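PDB 3LY0: dipeptidase AC. Metallo peptidase. MEROPS family M19 from Rhodobacter sphaeroides, which probably hydrolyses dipeptides as a zinc-dependent metallodipeptidase, and here holds a phosphinate mimic of L-Ala-D-Ala at a pair of zinc ions. Local coordinates for residues A72-D75 with E80-L83; H237-S242 with L289-D294; V261-A266 with E283-H288; A324-M329 with K341-N346. All coordinates share one frame; numbering follows the deposited sequence.

Contact 1 of 4, residues A72-D75 with E80-L83; sequences AMMD and ELPL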
loop_
_atom_site.group_PDB
_atom_site.type_symbol
_atom_site.label_atom_id
_atom_site.label_comp_id
_atom_site.label_asym_id
_atom_site.label_seq_id
_atom_site.Cartn_x
_atom_site.Cartn_y
_atom_site.Cartn_z
ATOM N N ALA A 72 3.962 10.173 -18.933
ATOM C CA ALA A 72 4.500 9.946 -20.270
ATOM C C ALA A 72 5.793 9.135 -20.243
ATOM O O ALA A 72 6.000 8.253 -21.073
ATOM C CB ALA A 72 4.716 11.270 -20.996
ATOM N N MET A 73 6.669 9.440 -19.294
ATOM C CA MET A 73 7.922 8.705 -19.179
ATOM C C MET A 73 7.670 7.241 -18.849
ATOM O O MET A 73 8.284 6.346 -19.430
ATOM C CB MET A 73 8.814 9.328 -18.107
ATOM C CG MET A 73 9.290 10.720 -18.441
ATOM S SD MET A 73 10.256 11.418 -17.097
ATOM C CE MET A 73 11.575 10.238 -17.004
ATOM N N MET A 74 6.760 6.997 -17.913
ATOM C CA MET A 74 6.451 5.631 -17.506
ATOM C C MET A 74 5.718 4.836 -18.595
ATOM O O MET A 74 5.639 3.610 -18.523
ATOM C CB MET A 74 5.685 5.622 -16.171
ATOM C CG MET A 74 6.558 5.999 -14.952
ATOM S SD MET A 74 5.701 6.070 -13.346
ATOM C CE MET A 74 4.291 7.029 -13.857
ATOM N N ASP A 75 5.198 5.523 -19.611
ATOM C CA ASP A 75 4.530 4.846 -20.728
ATOM C C ASP A 75 5.515 4.100 -21.622
ATOM O O ASP A 75 5.154 3.113 -22.259
ATOM C CB ASP A 75 3.764 5.842 -21.607
ATOM C CG ASP A 75 2.521 6.391 -20.939
ATOM O OD1 ASP A 75 2.028 5.771 -19.972
ATOM O OD2 ASP A 75 2.029 7.445 -21.397
ATOM N N GLU A 80 13.663 6.436 -16.075
ATOM C CA GLU A 80 14.189 6.749 -14.753
ATOM C C GLU A 80 13.607 8.096 -14.379
ATOM O O GLU A 80 13.890 9.088 -15.044
ATOM C CB GLU A 80 15.701 6.930 -14.791
ATOM C CG GLU A 80 16.546 5.707 -15.048
ATOM C CD GLU A 80 18.007 5.996 -14.757
ATOM O OE1 GLU A 80 18.293 6.575 -13.690
ATOM O OE2 GLU A 80 18.872 5.666 -15.594
ATOM N N LEU A 81 12.801 8.145 -13.328
ATOM C CA LEU A 81 12.256 9.411 -12.869
ATOM C C LEU A 81 13.143 9.993 -11.783
ATOM O O LEU A 81 13.654 9.265 -10.940
ATOM C CB LEU A 81 10.835 9.236 -12.337
ATOM C CG LEU A 81 9.707 9.226 -13.371
ATOM C CD1 LEU A 81 9.998 8.262 -14.519
ATOM C CD2 LEU A 81 8.349 8.939 -12.704
ATOM N N PRO A 82 13.344 11.316 -11.812
ATOM C CA PRO A 82 14.159 11.991 -10.802
ATOM C C PRO A 82 13.484 11.926 -9.436
ATOM O O PRO A 82 12.258 11.937 -9.373
ATOM C CB PRO A 82 14.174 13.447 -11.288
ATOM C CG PRO A 82 13.790 13.388 -12.735
ATOM C CD PRO A 82 12.825 12.252 -12.821
ATOM N N LEU A 83 14.264 11.856 -8.366
ATOM C CA LEU A 83 13.697 11.941 -7.016
ATOM C C LEU A 83 13.360 13.392 -6.700
ATOM O O LEU A 83 14.156 14.290 -6.981
ATOM C CB LEU A 83 14.693 11.417 -5.983
ATOM C CG LEU A 83 14.955 9.910 -5.997
ATOM C CD1 LEU A 83 16.231 9.570 -5.217
ATOM C CD2 LEU A 83 13.745 9.157 -5.440
#
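The carbonyl oxygen Glu80 O is met across this contact by the methyl group Met73 CE at 3.2 Å, a close carbon-oxygen approach and not a hydrogen bond. The contact folds the chain back on helix 68-75 in the TIM-barrel-clan fold of the M19 peptidases: residues 76-78 lead into strand 79-80, which pairs antiparallel with strand 179-180 in a two-stranded sheet. The rest of the contact is apolar and centres on Leu81, whose two methyls serve different partners. Leu81 CD1 lies 3.5 Å from Met73 CE and also beside Met73 CB, the two side chains sliding past each other in opposite directions. Leu81 CD2 rests on Met74, 4.0 Å from its SD, and here the side chains cross at about a right angle. Met73 keeps CG and SD extended, then bends at the last torsion (chi3 60°), which swings CE to the leucine methyl and the carbonyl. An alanine in place of Leu81 would lose both methyls and is likely to leave the ends of Met73 and Met74 free to turn. The Met74 side chain is about 6 Å from the bound phosphinate, and Leu81 also packs on Phe178 of the ligand pocket, so the contact lies beside that pocket. Glu80 OE1 forms a salt bridge with Arg179 NH2.

Contact 2 of 4, residues H237-S242 with L289-D294; sequences HAVTPS and LDHLID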
loop_
_atom_site.group_PDB
_atom_site.type_symbol
_atom_site.label_atom_id
_atom_site.label_comp_id
_atom_site.label_asym_id
_atom_site.label_seq_id
_atom_site.Cartn_x
_atom_site.Cartn_y
_atom_site.Cartn_z
ATOM N N HIS A 237 10.345 -8.805 -8.306
ATOM C CA HIS A 237 11.383 -8.268 -9.182
ATOM C C HIS A 237 11.811 -9.276 -10.245
ATOM O O HIS A 237 12.159 -8.896 -11.363
ATOM C CB HIS A 237 12.587 -7.840 -8.351
ATOM C CG HIS A 237 13.534 -6.952 -9.086
ATOM N ND1 HIS A 237 14.579 -7.442 -9.840
ATOM C CD2 HIS A 237 13.580 -5.605 -9.206
ATOM C CE1 HIS A 237 15.237 -6.431 -10.379
ATOM N NE2 HIS A 237 14.650 -5.307 -10.010
ATOM N N ALA A 238 11.778 -10.556 -9.885
ATOM C CA ALA A 238 12.195 -11.621 -10.799
ATOM C C ALA A 238 11.275 -11.700 -12.009
ATOM O O ALA A 238 11.687 -12.184 -13.067
ATOM C CB ALA A 238 12.253 -12.956 -10.067
ATOM N N VAL A 239 10.041 -11.227 -11.865
ATOM C CA VAL A 239 9.083 -11.198 -12.964
ATOM C C VAL A 239 9.107 -9.854 -13.692
ATOM O O VAL A 239 9.149 -9.809 -14.925
ATOM C CB VAL A 239 7.658 -11.498 -12.447
ATOM C CG1 VAL A 239 6.635 -11.386 -13.551
ATOM C CG2 VAL A 239 7.612 -12.873 -11.787
ATOM N N THR A 240 9.070 -8.766 -12.923
ATOM C CA THR A 240 9.109 -7.414 -13.473
ATOM C C THR A 240 10.184 -6.626 -12.734
ATOM O O THR A 240 9.994 -6.268 -11.573
ATOM C CB THR A 240 7.761 -6.695 -13.244
ATOM O OG1 THR A 240 6.727 -7.376 -13.959
ATOM C CG2 THR A 240 7.822 -5.233 -13.696
ATOM N N PRO A 241 11.328 -6.371 -13.389
ATOM C CA PRO A 241 12.473 -5.728 -12.725
ATOM C C PRO A 241 12.331 -4.213 -12.581
ATOM O O PRO A 241 13.201 -3.447 -13.008
ATOM C CB PRO A 241 13.643 -6.080 -13.647
ATOM C CG PRO A 241 12.998 -6.169 -14.995
ATOM C CD PRO A 241 11.685 -6.859 -14.734
ATOM N N SER A 242 11.236 -3.797 -11.953
ATOM C CA SER A 242 11.041 -2.412 -11.531
ATOM C C SER A 242 11.772 -2.169 -10.214
ATOM O O SER A 242 11.816 -3.049 -9.360
ATOM C CB SER A 242 9.550 -2.142 -11.317
ATOM O OG SER A 242 9.349 -0.957 -10.553
ATOM N N LEU A 289 1.535 -13.475 -8.721
ATOM C CA LEU A 289 0.959 -14.181 -7.574
ATOM C C LEU A 289 1.601 -15.544 -7.391
ATOM O O LEU A 289 1.963 -15.914 -6.281
ATOM C CB LEU A 289 -0.557 -14.311 -7.682
ATOM C CG LEU A 289 -1.356 -13.054 -7.357
ATOM C CD1 LEU A 289 -2.819 -13.276 -7.700
ATOM C CD2 LEU A 289 -1.202 -12.672 -5.883
ATOM N N ASP A 290 1.768 -16.287 -8.479
ATOM C CA ASP A 290 2.414 -17.589 -8.380
ATOM C C ASP A 290 3.811 -17.459 -7.811
ATOM O O ASP A 290 4.224 -18.250 -6.966
ATOM C CB ASP A 290 2.535 -18.256 -9.748
ATOM C CG ASP A 290 1.246 -18.928 -10.209
ATOM O OD1 ASP A 290 0.290 -19.075 -9.415
ATOM O OD2 ASP A 290 1.206 -19.320 -11.396
ATOM N N HIS A 291 4.564 -16.480 -8.301
ATOM C CA HIS A 291 5.941 -16.323 -7.853
ATOM C C HIS A 291 5.996 -15.960 -6.374
ATOM O O HIS A 291 6.797 -16.512 -5.616
ATOM C CB HIS A 291 6.693 -15.281 -8.688
ATOM C CG HIS A 291 8.169 -15.288 -8.458
ATOM N ND1 HIS A 291 9.031 -16.051 -9.217
ATOM C CD2 HIS A 291 8.935 -14.649 -7.545
ATOM C CE1 HIS A 291 10.267 -15.873 -8.784
ATOM N NE2 HIS A 291 10.235 -15.028 -7.770
ATOM N N LEU A 292 5.140 -15.030 -5.969
ATOM C CA LEU A 292 5.079 -14.617 -4.569
ATOM C C LEU A 292 4.648 -15.771 -3.670
ATOM O O LEU A 292 5.274 -16.021 -2.642
ATOM C CB LEU A 292 4.139 -13.423 -4.396
ATOM C CG LEU A 292 4.604 -12.127 -5.070
ATOM C CD1 LEU A 292 3.490 -11.096 -5.040
ATOM C CD2 LEU A 292 5.837 -11.575 -4.375
ATOM N N ILE A 293 3.597 -16.480 -4.074
ATOM C CA ILE A 293 3.090 -17.591 -3.280
ATOM C C ILE A 293 4.130 -18.696 -3.154
ATOM O O ILE A 293 4.316 -19.277 -2.088
ATOM C CB ILE A 293 1.774 -18.141 -3.858
ATOM C CG1 ILE A 293 0.672 -17.087 -3.705
ATOM C CG2 ILE A 293 1.367 -19.428 -3.139
ATOM C CD1 ILE A 293 -0.568 -17.349 -4.520
ATOM N N ASP A 294 4.815 -18.987 -4.253
ATOM C CA ASP A 294 5.814 -20.045 -4.243
ATOM C C ASP A 294 6.959 -19.769 -3.271
ATOM O O ASP A 294 7.422 -20.674 -2.577
ATOM C CB ASP A 294 6.380 -20.252 -5.652
ATOM C CG ASP A 294 7.301 -21.445 -5.728
ATOM O OD1 ASP A 294 8.515 -21.276 -5.489
ATOM O OD2 ASP A 294 6.805 -22.554 -6.015
#
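Ala238 CB sits 3.7 Å from His291 NE2 and almost equally near CE1, so the alanine methyl meets the far end of the imidazole, approaching it obliquely. At the base of the same side chain Val239 CG2 lies 4.0 Å from His291 CB. Alanine and valine thus share one histidine between them, the first at its far end and the second at its root. The histidine has CG anti to the backbone nitrogen (chi1 -168°), which carries the ring off helix 283-296 toward the loop, and chi2 of 91° stands the ring plane roughly across the CA-CB-CG plane. Val239 is turned with CG1 anti to N (chi1 176°), leaving CG2 to run alongside His291 in the opposite direction while CG1 is directed to the preceding turn of the helix, at Arg287 and His288. In the barrel, the loop between strand 230-231 and helix 248-256 thus packs on helix 283-296. Across the two segments there is no hydrogen bond: the loop lies against the helix by small apolar groups, while His291 NE2 is hydrogen-bonded to Asp248 OD1, at the start of helix 248-256, whose carboxylate would probably stabilise a protonated imidazole.

Contact 3 of 4, residues V261-A266 with E283-H288; sequences VGLNFA and EPVLRH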
loop_
_atom_site.group_PDB
_atom_site.type_symbol
_atom_site.label_atom_id
_atom_site.label_comp_id
_atom_site.label_asym_id
_atom_site.label_seq_id
_atom_site.Cartn_x
_atom_site.Cartn_y
_atom_site.Cartn_z
ATOM N N VAL A 261 3.366 -9.755 1.860
ATOM C CA VAL A 261 3.476 -8.907 0.678
ATOM C C VAL A 261 2.107 -8.757 0.040
ATOM O O VAL A 261 1.421 -9.750 -0.215
ATOM C CB VAL A 261 4.484 -9.464 -0.356
ATOM C CG1 VAL A 261 4.458 -8.614 -1.628
ATOM C CG2 VAL A 261 5.888 -9.483 0.235
ATOM N N GLY A 262 1.705 -7.509 -0.194
ATOM C CA GLY A 262 0.478 -7.241 -0.919
ATOM C C GLY A 262 0.742 -7.001 -2.397
ATOM O O GLY A 262 1.596 -6.186 -2.756
ATOM N N LEU A 263 0.015 -7.721 -3.250
ATOM C CA LEU A 263 0.136 -7.566 -4.695
ATOM C C LEU A 263 -0.353 -6.199 -5.169
ATOM O O LEU A 263 -1.516 -5.851 -4.976
ATOM C CB LEU A 263 -0.660 -8.658 -5.409
ATOM C CG LEU A 263 -0.497 -8.668 -6.934
ATOM C CD1 LEU A 263 0.763 -9.401 -7.355
ATOM C CD2 LEU A 263 -1.738 -9.281 -7.595
ATOM N N ASN A 264 0.544 -5.444 -5.805
ATOM C CA ASN A 264 0.233 -4.118 -6.328
ATOM C C ASN A 264 -0.405 -4.255 -7.715
ATOM O O ASN A 264 0.130 -4.966 -8.575
ATOM C CB ASN A 264 1.530 -3.306 -6.389
ATOM C CG ASN A 264 1.288 -1.836 -6.622
ATOM O OD1 ASN A 264 0.357 -1.460 -7.326
ATOM N ND2 ASN A 264 2.123 -0.993 -6.023
ATOM N N PHE A 265 -1.559 -3.621 -7.923
ATOM C CA PHE A 265 -2.247 -3.716 -9.212
ATOM C C PHE A 265 -1.669 -2.756 -10.254
ATOM O O PHE A 265 -2.126 -2.738 -11.397
ATOM C CB PHE A 265 -3.752 -3.427 -9.102
ATOM C CG PHE A 265 -4.528 -4.392 -8.226
ATOM C CD1 PHE A 265 -3.957 -5.566 -7.754
ATOM C CD2 PHE A 265 -5.840 -4.104 -7.880
ATOM C CE1 PHE A 265 -4.680 -6.421 -6.938
ATOM C CE2 PHE A 265 -6.573 -4.957 -7.081
ATOM C CZ PHE A 265 -5.990 -6.119 -6.609
ATOM N N ALA A 266 -0.678 -1.957 -9.878
ATOM C CA ALA A 266 -0.086 -1.017 -10.827
ATOM C C ALA A 266 0.459 -1.745 -12.043
ATOM O O ALA A 266 1.276 -2.655 -11.915
ATOM C CB ALA A 266 1.024 -0.220 -10.157
ATOM N N GLU A 283 -2.644 -12.870 -17.293
ATOM C CA GLU A 283 -1.394 -13.623 -17.170
ATOM C C GLU A 283 -0.354 -12.979 -16.241
ATOM O O GLU A 283 0.232 -13.661 -15.404
ATOM C CB GLU A 283 -0.740 -13.867 -18.542
ATOM C CG GLU A 283 -1.521 -14.679 -19.561
ATOM C CD GLU A 283 -0.760 -14.799 -20.879
ATOM O OE1 GLU A 283 0.343 -14.213 -20.983
ATOM O OE2 GLU A 283 -1.250 -15.475 -21.813
ATOM N N PRO A 284 -0.092 -11.671 -16.404
ATOM C CA PRO A 284 0.950 -11.091 -15.545
ATOM C C PRO A 284 0.545 -11.058 -14.073
ATOM O O PRO A 284 1.396 -11.200 -13.192
ATOM C CB PRO A 284 1.103 -9.660 -16.091
ATOM C CG PRO A 284 0.592 -9.753 -17.519
ATOM C CD PRO A 284 -0.541 -10.727 -17.444
ATOM N N VAL A 285 -0.738 -10.863 -13.807
ATOM C CA VAL A 285 -1.229 -10.866 -12.429
ATOM C C VAL A 285 -0.954 -12.229 -11.791
ATOM O O VAL A 285 -0.417 -12.319 -10.691
ATOM C CB VAL A 285 -2.732 -10.566 -12.381
ATOM C CG1 VAL A 285 -3.268 -10.702 -10.956
ATOM C CG2 VAL A 285 -3.014 -9.161 -12.935
ATOM N N LEU A 286 -1.292 -13.300 -12.504
ATOM C CA LEU A 286 -1.105 -14.641 -11.964
ATOM C C LEU A 286 0.355 -15.053 -11.928
ATOM O O LEU A 286 0.765 -15.862 -11.101
ATOM C CB LEU A 286 -1.920 -15.651 -12.771
ATOM C CG LEU A 286 -3.424 -15.499 -12.565
ATOM C CD1 LEU A 286 -4.182 -16.339 -13.584
ATOM C CD2 LEU A 286 -3.807 -15.867 -11.130
ATOM N N ARG A 287 1.151 -14.504 -12.835
ATOM C CA ARG A 287 2.574 -14.766 -12.846
ATOM C C ARG A 287 3.185 -14.245 -11.546
ATOM O O ARG A 287 3.932 -14.944 -10.869
ATOM C CB ARG A 287 3.200 -14.059 -14.049
ATOM C CG ARG A 287 4.567 -14.556 -14.444
ATOM C CD ARG A 287 4.925 -14.041 -15.842
ATOM N NE ARG A 287 3.819 -14.215 -16.791
ATOM C CZ ARG A 287 3.305 -13.247 -17.552
ATOM N NH1 ARG A 287 3.798 -12.012 -17.501
ATOM N NH2 ARG A 287 2.298 -13.515 -18.379
ATOM N N HIS A 288 2.859 -13.006 -11.190
ATOM C CA HIS A 288 3.369 -12.445 -9.941
ATOM C C HIS A 288 2.831 -13.183 -8.726
ATOM O O HIS A 288 3.584 -13.486 -7.806
ATOM C CB HIS A 288 3.047 -10.959 -9.846
ATOM C CG HIS A 288 4.001 -10.096 -10.606
ATOM N ND1 HIS A 288 5.177 -9.622 -10.061
ATOM C CD2 HIS A 288 3.968 -9.652 -11.885
ATOM C CE1 HIS A 288 5.819 -8.907 -10.971
ATOM N NE2 HIS A 288 5.100 -8.902 -12.082
#
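Leu263 reaches from the end of strand 260-263 to helix 283-296 and puts one methyl on each of two helix residues a turn apart. Its CD1 lies 3.7 Å from His288 CB, and its CD2 lies 4.0 Å from Val285 CG1. The leucine crosses both partners at about a right angle, and each methyl has its own partner. With CG anti to the backbone nitrogen (chi1 -175°), the side chain extends away from the strand. Val285 answers with CG1, likewise anti to its nitrogen, whereas His288 offers only its CB to the leucine. The ring of His288 is engaged elsewhere: NE2 hydrogen-bonds to Thr240 OG1 and ND1 to the backbone nitrogen of Ala236, so this buried imidazole has partners for both nitrogens, and its turn about chi2 is fixed from two sides. Just beyond the leucine the chain makes an Asx turn, in which Ala266 N donates to Asn264 OD1 over 2.8 Å with an N-H...O angle of 160°, the donor tilted 31° from the carbonyl plane. With OD1 so used, Asn264 ND2 bonds to Asp306 OD2 and to the carbonyl oxygen of His233, both metal-binding residues. Leu263 is further enclosed by Leu270 of helix 267-270 and by Leu289 and Leu292 farther along helix 283-296. Its strand runs between the parallel strands 230-231 and 301-303 of the barrel, and helix 322-332 adds Leu325 against Val285, so that helices 283-296 and 322-332 pack together beside the strand.

Contact 4 of 4, residues A324-M329 with K341-N346; sequences ALQAAM and KLCHEN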
loop_
_atom_site.group_PDB
_atom_site.type_symbol
_atom_site.label_atom_id
_atom_site.label_comp_id
_atom_site.label_asym_id
_atom_site.label_seq_id
_atom_site.Cartn_x
_atom_site.Cartn_y
_atom_site.Cartn_z
ATOM N N ALA A 324 -14.052 -10.096 -10.859
ATOM C CA ALA A 324 -13.420 -10.605 -12.076
ATOM C C ALA A 324 -12.009 -11.123 -11.794
ATOM O O ALA A 324 -11.585 -12.142 -12.344
ATOM C CB ALA A 324 -13.389 -9.534 -13.155
ATOM N N LEU A 325 -11.277 -10.407 -10.944
ATOM C CA LEU A 325 -9.949 -10.853 -10.545
ATOM C C LEU A 325 -10.032 -12.217 -9.858
ATOM O O LEU A 325 -9.263 -13.139 -10.168
ATOM C CB LEU A 325 -9.303 -9.815 -9.613
ATOM C CG LEU A 325 -8.033 -10.251 -8.874
ATOM C CD1 LEU A 325 -6.932 -10.654 -9.835
ATOM C CD2 LEU A 325 -7.532 -9.144 -7.939
ATOM N N GLN A 326 -10.983 -12.344 -8.941
ATOM C CA GLN A 326 -11.169 -13.604 -8.222
ATOM C C GLN A 326 -11.505 -14.752 -9.171
ATOM O O GLN A 326 -11.001 -15.859 -9.008
ATOM C CB GLN A 326 -12.225 -13.463 -7.136
ATOM C CG GLN A 326 -11.765 -12.600 -5.971
ATOM C CD GLN A 326 -12.770 -12.566 -4.844
ATOM O OE1 GLN A 326 -13.527 -13.513 -4.648
ATOM N NE2 GLN A 326 -12.786 -11.470 -4.090
ATOM N N ALA A 327 -12.331 -14.478 -10.174
ATOM C CA ALA A 327 -12.660 -15.494 -11.173
ATOM C C ALA A 327 -11.431 -15.989 -11.934
ATOM O O ALA A 327 -11.291 -17.193 -12.204
ATOM C CB ALA A 327 -13.703 -14.968 -12.143
ATOM N N ALA A 328 -10.541 -15.069 -12.303
ATOM C CA ALA A 328 -9.302 -15.445 -12.980
ATOM C C ALA A 328 -8.402 -16.271 -12.066
ATOM O O ALA A 328 -7.760 -17.233 -12.499
ATOM C CB ALA A 328 -8.561 -14.202 -13.496
ATOM N N MET A 329 -8.348 -15.879 -10.795
ATOM C CA MET A 329 -7.536 -16.599 -9.825
ATOM C C MET A 329 -8.052 -18.029 -9.651
ATOM O O MET A 329 -7.272 -18.974 -9.600
ATOM C CB MET A 329 -7.513 -15.847 -8.487
ATOM C CG MET A 329 -6.873 -14.449 -8.592
ATOM S SD MET A 329 -7.077 -13.394 -7.119
ATOM C CE MET A 329 -6.209 -14.369 -5.884
ATOM N N LYS A 341 -7.320 -16.997 2.041
ATOM C CA LYS A 341 -6.044 -16.477 2.536
ATOM C C LYS A 341 -5.606 -15.234 1.755
ATOM O O LYS A 341 -5.261 -14.207 2.352
ATOM C CB LYS A 341 -4.954 -17.546 2.466
ATOM C CG LYS A 341 -5.113 -18.667 3.483
ATOM C CD LYS A 341 -4.019 -19.691 3.283
ATOM C CE LYS A 341 -4.122 -20.831 4.282
ATOM N NZ LYS A 341 -2.927 -21.714 4.193
ATOM N N LEU A 342 -5.612 -15.343 0.428
ATOM C CA LEU A 342 -5.142 -14.266 -0.435
ATOM C C LEU A 342 -6.065 -13.055 -0.365
ATOM O O LEU A 342 -5.623 -11.914 -0.496
ATOM C CB LEU A 342 -5.049 -14.748 -1.882
ATOM C CG LEU A 342 -4.061 -15.881 -2.124
ATOM C CD1 LEU A 342 -4.176 -16.358 -3.555
ATOM C CD2 LEU A 342 -2.627 -15.431 -1.826
ATOM N N CYS A 343 -7.350 -13.297 -0.151
ATOM C CA CYS A 343 -8.326 -12.216 -0.157
ATOM C C CYS A 343 -8.388 -11.421 1.145
ATOM O O CYS A 343 -8.558 -10.200 1.108
ATOM C CB CYS A 343 -9.722 -12.728 -0.548
ATOM S SG CYS A 343 -9.881 -13.125 -2.317
ATOM N N HIS A 344 -8.268 -12.097 2.287
ATOM C CA HIS A 344 -8.282 -11.373 3.555
ATOM C C HIS A 344 -7.611 -12.061 4.743
ATOM O O HIS A 344 -7.113 -11.377 5.636
ATOM C CB HIS A 344 -9.716 -10.995 3.952
ATOM C CG HIS A 344 -10.625 -12.173 4.137
ATOM N ND1 HIS A 344 -11.542 -12.557 3.182
ATOM C CD2 HIS A 344 -10.767 -13.045 5.166
ATOM C CE1 HIS A 344 -12.207 -13.615 3.610
ATOM N NE2 HIS A 344 -11.753 -13.936 4.809
ATOM N N GLU A 345 -7.634 -13.390 4.802
ATOM C CA GLU A 345 -7.175 -14.047 6.032
ATOM C C GLU A 345 -5.709 -13.758 6.335
ATOM O O GLU A 345 -5.327 -13.587 7.491
ATOM C CB GLU A 345 -7.427 -15.560 6.001
ATOM C CG GLU A 345 -8.901 -15.948 5.956
ATOM C CD GLU A 345 -9.107 -17.451 5.911
ATOM O OE1 GLU A 345 -8.112 -18.189 5.765
ATOM O OE2 GLU A 345 -10.271 -17.897 5.999
ATOM N N ASN A 346 -4.882 -13.700 5.299
ATOM C CA ASN A 346 -3.462 -13.447 5.512
ATOM C C ASN A 346 -3.202 -12.070 6.131
ATOM O O ASN A 346 -2.386 -11.946 7.042
ATOM C CB ASN A 346 -2.660 -13.628 4.217
ATOM C CG ASN A 346 -2.558 -15.084 3.797
ATOM O OD1 ASN A 346 -2.868 -15.985 4.575
ATOM N ND2 ASN A 346 -2.118 -15.325 2.574
#
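Leu342 opens the contact on helix 336-354: its CD1 lies 3.7 Å from Met329 CE, and its CB is next nearest to that methyl, the side chains crossing at a slant. Met329 is extended as far as SD and then turns at chi3 (62°), which brings CE round to the leucine instead of carrying it straight on. The next residue, Cys343, has its SG beside the backbone nitrogen (chi1 -73°) and directed at Gln326, where it lies 3.8 Å from NE2 and 3.9 Å from CD. The sulfur thus lies against the amide group in van der Waals contact. The amide is held elsewhere, for Gln326 NE2 donates to the carbonyl oxygen of Ile7, tying helix 322-332 to the segment that leads into strand 9-11. Residues 341-345 form a wider pi-type turn; within it His344 bonds through ND1 to Pro8 O, and beyond it Asn346 N bonds back to Lys341 O at 3.0 Å. All four touching residues are buried, and this is helix-to-helix packing of the C-terminal pair of helices, laid against strand 9-11 and helix 283-296 on the outside of the TIM-barrel fold of the M19 peptidases.

How the contacts relate
Contacts 2, 3 and 4 form one continuous patch on the same part of the barrel, while contact 1 stands apart. Contacts 2 and 3 share helix 283-296, with centres 8 Å apart, and both segments of contact 3 come between those of contact 2 along the chain. Contact 4 follows both; its centre is 11 Å from that of contact 3, to which it is joined by Phe265 CZ against Leu325 CD2 at 3.6 Å. Leu289 meets Met329 and Ile293 meets Leu342, so helix 283-296 links all three. Contact 1 comes first in sequence, its centre 21 to 31 Å from the others. Contacts 2 to 4 thus pack the C-terminal half together, whereas contact 1 lies beside the ligand.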